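DUF6833 domain-containing protein (Pseudomonas phage LUZ7, PDB 3PF6) is of unknown function but forms a two-chain assembly, each chain pairing two helices with a long irregular N-terminal region. Local coordinates at residues L26-A29 / R30-F33; T18-S21 / T22-L26. One frame throughout, in Å; residues are numbered along the deposited sequence.

Overall arrangement
Contacts 1 and 2 are successive parts of one short helix, 22-32: contact 2 (18-21 with 22-26) is its capped N-terminal start, contact 1 (26-29 with 30-33) its last turns and the exit at Phe33. Their centres lie about 10 Å apart. Leu26 belongs to both and turns its side chain to Leu45 and Met46 of helix 38-58. The two also touch directly, Glu28 CG packing 3.6 Å from His19 CE1, which ties the loop before the helix to the helix middle. Both contacts border the second subunit, whose Tyr48 packs on Leu26 and Ala25, so one side of the helix faces the second subunit.

Contact 1. Residues L26-A29 / R30-F33; sequences LEEA and RLLF. Unlike the reference sequence in segment 30-33: Phe33 (reference Leu).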
# COMPACT_ATOMS: atom_id res chain seq x y z
N LEU A 26 -4.08 -1.78 -7.47
CA LEU A 26 -4.58 -0.42 -7.46
C LEU A 26 -6.05 -0.34 -7.88
O LEU A 26 -6.86 0.31 -7.21
CB LEU A 26 -3.73 0.50 -8.36
CG LEU A 26 -2.31 0.77 -7.84
CD1 LEU A 26 -1.50 1.44 -8.95
CD2 LEU A 26 -2.33 1.59 -6.54
N GLU A 27 -6.39 -1.06 -8.93
CA GLU A 27 -7.80 -1.16 -9.37
C GLU A 27 -8.73 -1.61 -8.23
O GLU A 27 -9.79 -1.03 -7.99
CB GLU A 27 -7.91 -2.11 -10.57
CG GLU A 27 -7.30 -1.55 -11.85
CD GLU A 27 -7.09 -2.57 -12.96
OE1 GLU A 27 -7.43 -3.77 -12.78
OE2 GLU A 27 -6.57 -2.16 -14.03
N GLU A 28 -8.32 -2.65 -7.51
CA GLU A 28 -9.15 -3.21 -6.45
C GLU A 28 -9.20 -2.29 -5.24
O GLU A 28 -10.24 -2.15 -4.62
CB GLU A 28 -8.68 -4.63 -6.11
CG GLU A 28 -8.89 -5.58 -7.27
CD GLU A 28 -10.36 -5.88 -7.54
OE1 GLU A 28 -11.16 -5.93 -6.58
OE2 GLU A 28 -10.73 -6.09 -8.72
N ALA A 29 -8.10 -1.65 -4.91
CA ALA A 29 -8.12 -0.66 -3.85
C ALA A 29 -9.04 0.51 -4.21
O ALA A 29 -9.75 1.03 -3.33
CB ALA A 29 -6.70 -0.18 -3.55
N ARG A 30 -9.07 0.90 -5.47
CA ARG A 30 -9.91 2.02 -5.89
C ARG A 30 -11.40 1.68 -5.79
O ARG A 30 -12.23 2.56 -5.54
CB ARG A 30 -9.49 2.49 -7.28
CG ARG A 30 -10.06 3.82 -7.71
CD ARG A 30 -9.74 4.93 -6.69
NE ARG A 30 -9.95 6.26 -7.26
CZ ARG A 30 -10.31 7.34 -6.57
NH1 ARG A 30 -10.56 7.28 -5.26
NH2 ARG A 30 -10.45 8.51 -7.20
N LEU A 31 -11.76 0.41 -5.99
CA LEU A 31 -13.12 -0.04 -5.77
C LEU A 31 -13.55 0.06 -4.31
O LEU A 31 -14.74 0.33 -4.01
CB LEU A 31 -13.30 -1.48 -6.27
CG LEU A 31 -13.28 -1.72 -7.77
CD1 LEU A 31 -13.39 -3.24 -8.10
CD2 LEU A 31 -14.44 -0.96 -8.46
N LEU A 32 -12.61 -0.15 -3.41
CA LEU A 32 -12.89 -0.07 -1.99
C LEU A 32 -12.91 1.39 -1.52
O LEU A 32 -13.64 1.69 -0.57
CB LEU A 32 -11.85 -0.89 -1.20
CG LEU A 32 -11.99 -2.40 -1.36
CD1 LEU A 32 -10.69 -3.11 -0.89
CD2 LEU A 32 -13.22 -2.91 -0.59
N PHE A 33 -12.14 2.26 -2.19
CA PHE A 33 -12.02 3.70 -1.87
C PHE A 33 -12.25 4.56 -3.12
O PHE A 33 -11.34 5.19 -3.68
CB PHE A 33 -10.71 3.95 -1.14
CG PHE A 33 -10.72 3.34 0.23
CD1 PHE A 33 -11.24 4.04 1.32
CD2 PHE A 33 -10.37 2.01 0.42
CE1 PHE A 33 -11.33 3.45 2.57
CE2 PHE A 33 -10.48 1.41 1.67
CZ PHE A 33 -10.95 2.12 2.73
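Leu26 to Ala29 carry on the i to i+4 backbone hydrogen bonding of the helix: Arg30 N reaches Leu26 O at 2.9 Å, Leu31 N reaches Glu27 O at 3.2 Å, and Leu32 N gives Glu28 O a weak one. Ala29 O takes two donors, Phe33 N at 2.9 Å and, weakly, Leu32 N. Glu28 and Leu31 lie side by side and point the same way; Leu31 CD1 sits 3.8 Å from Glu28 OE1 and almost as near OE2, a methyl against the carboxylate. This is the C-terminal end of helix 22-32, and Phe33 is the first residue to leave helical angles. Arg30 reaches forward along the chain to the backbone that leaves the helix. Its CG stands anti to the backbone N (chi1 -167°) and the chain bends at chi2, which brings NH1 to Phe33 O at 2.7 Å, the oxygen standing 19° out of the guanidinium plane. NH1 also bonds Gly35 O and NH2 bonds Gly36 O, so one guanidinium holds three carbonyls of the outgoing chain. The Phe33 ring meets Ala29 O at its edge, in plane, CD2 3.9 Å from the oxygen. Ala29 packs on Phe41 of helix 38-58 and on Ala44 of the second subunit.

Contact 2. Residues T18-S21 / T22-L26; sequences THPS and TKDAL
His19, Pro20 and Ser21 fold against the first turn of helix 22-32, and the side chain of His19 covers its flank. From CB, which lies 3.9 Å from Asp24 CB and equally near Ala25 N, the chain runs with CG anti to the carbonyl carbon (chi1 -62°). CG then faces Ala25 CA, and CD2 comes closest, 3.7 Å from Ala25 CA, with the Ala25 methyl a little farther off. Asp24 O lies over one face of the imidazole. Farther round the ring, CE1 packs on Glu28 CG one turn along the helix. Pro20 comes next: its ring and the Asp24 side chain cross at about a right angle, with CD 3.7 Å from Asp24 CB and CG near the carboxylate.

Ser21 is the N-cap. Its OG, held between the backbone N and the carbonyl carbon (chi1 62°), accepts from Asp24 N at 3.1 Å with an N-H...O angle of 166°; the position of OG is less certain, because it is modelled too close to the Asp24 carboxylate. Ser21 O opens the regular helical bonding by accepting from Ala25 N at 3.0 Å, and Leu26 N to Thr22 O carries it on. Thr22 OG1 hydrogen-bonds Val8 O of the second subunit, and His19 N bonds Thr51 OG1 of that same subunit, so the capped end is fixed to the partner chain from both the loop and the helix. Capping gives the Asp24 amide, at a helix start where backbone carbonyls cannot serve every N-H, a side-chain acceptor, and the Asp24 carboxylate beside that positive end of the helix dipole would probably be favoured in its charged form.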
# COMPACT_ATOMS: atom_id res chain seq x y z
N THR A 18 -4.20 -11.04 -2.62
CA THR A 18 -2.97 -10.92 -3.41
C THR A 18 -3.41 -10.88 -4.88
O THR A 18 -4.23 -11.69 -5.29
CB THR A 18 -1.96 -12.09 -3.12
OG1 THR A 18 -0.72 -11.89 -3.85
CG2 THR A 18 -2.50 -13.39 -3.51
N HIS A 19 -2.91 -9.92 -5.64
CA HIS A 19 -3.39 -9.67 -7.00
C HIS A 19 -2.34 -10.02 -8.03
O HIS A 19 -1.18 -10.20 -7.69
CB HIS A 19 -3.82 -8.23 -7.11
CG HIS A 19 -4.95 -7.90 -6.20
ND1 HIS A 19 -6.22 -8.37 -6.42
CD2 HIS A 19 -4.98 -7.22 -5.03
CE1 HIS A 19 -7.00 -7.98 -5.42
NE2 HIS A 19 -6.28 -7.25 -4.58
N PRO A 20 -2.75 -10.13 -9.29
CA PRO A 20 -1.83 -10.52 -10.33
C PRO A 20 -0.73 -9.47 -10.60
O PRO A 20 0.36 -9.82 -11.10
CB PRO A 20 -2.74 -10.66 -11.56
CG PRO A 20 -4.09 -10.77 -11.09
CD PRO A 20 -4.15 -10.07 -9.78
N SER A 21 -1.01 -8.22 -10.29
CA SER A 21 -0.08 -7.13 -10.59
C SER A 21 -0.37 -5.96 -9.71
O SER A 21 -1.47 -5.84 -9.16
CB SER A 21 -0.19 -6.68 -12.05
OG SER A 21 -1.47 -6.17 -12.35
N THR A 22 0.59 -5.05 -9.63
CA THR A 22 0.34 -3.84 -8.87
C THR A 22 -0.76 -3.01 -9.55
O THR A 22 -1.53 -2.32 -8.87
CB THR A 22 1.63 -3.04 -8.63
OG1 THR A 22 2.30 -2.86 -9.88
CG2 THR A 22 2.55 -3.78 -7.64
N LYS A 23 -0.86 -3.11 -10.87
CA LYS A 23 -1.99 -2.52 -11.56
C LYS A 23 -3.34 -2.96 -11.01
O LYS A 23 -4.20 -2.15 -10.67
CB LYS A 23 -1.90 -2.82 -13.06
CG LYS A 23 -2.98 -2.20 -13.87
CD LYS A 23 -2.80 -2.47 -15.37
CE LYS A 23 -4.04 -2.02 -16.15
NZ LYS A 23 -3.89 -2.12 -17.63
N ASP A 24 -3.51 -4.28 -10.94
CA ASP A 24 -4.74 -4.89 -10.43
C ASP A 24 -4.99 -4.50 -8.97
O ASP A 24 -6.13 -4.27 -8.56
CB ASP A 24 -4.64 -6.43 -10.52
CG ASP A 24 -4.59 -6.93 -11.95
OD1 ASP A 24 -5.62 -7.37 -12.47
OD2 ASP A 24 -3.51 -6.85 -12.58
N ALA A 25 -3.91 -4.46 -8.17
CA ALA A 25 -4.04 -4.11 -6.75
C ALA A 25 -4.55 -2.68 -6.59
O ALA A 25 -5.35 -2.36 -5.71
CB ALA A 25 -2.67 -4.27 -6.03
N LEU A 26 -4.08 -1.78 -7.47
CA LEU A 26 -4.58 -0.42 -7.46
C LEU A 26 -6.05 -0.34 -7.88
O LEU A 26 -6.86 0.31 -7.21
CB LEU A 26 -3.73 0.50 -8.36
CG LEU A 26 -2.31 0.77 -7.84
CD1 LEU A 26 -1.50 1.44 -8.95
CD2 LEU A 26 -2.33 1.59 -6.54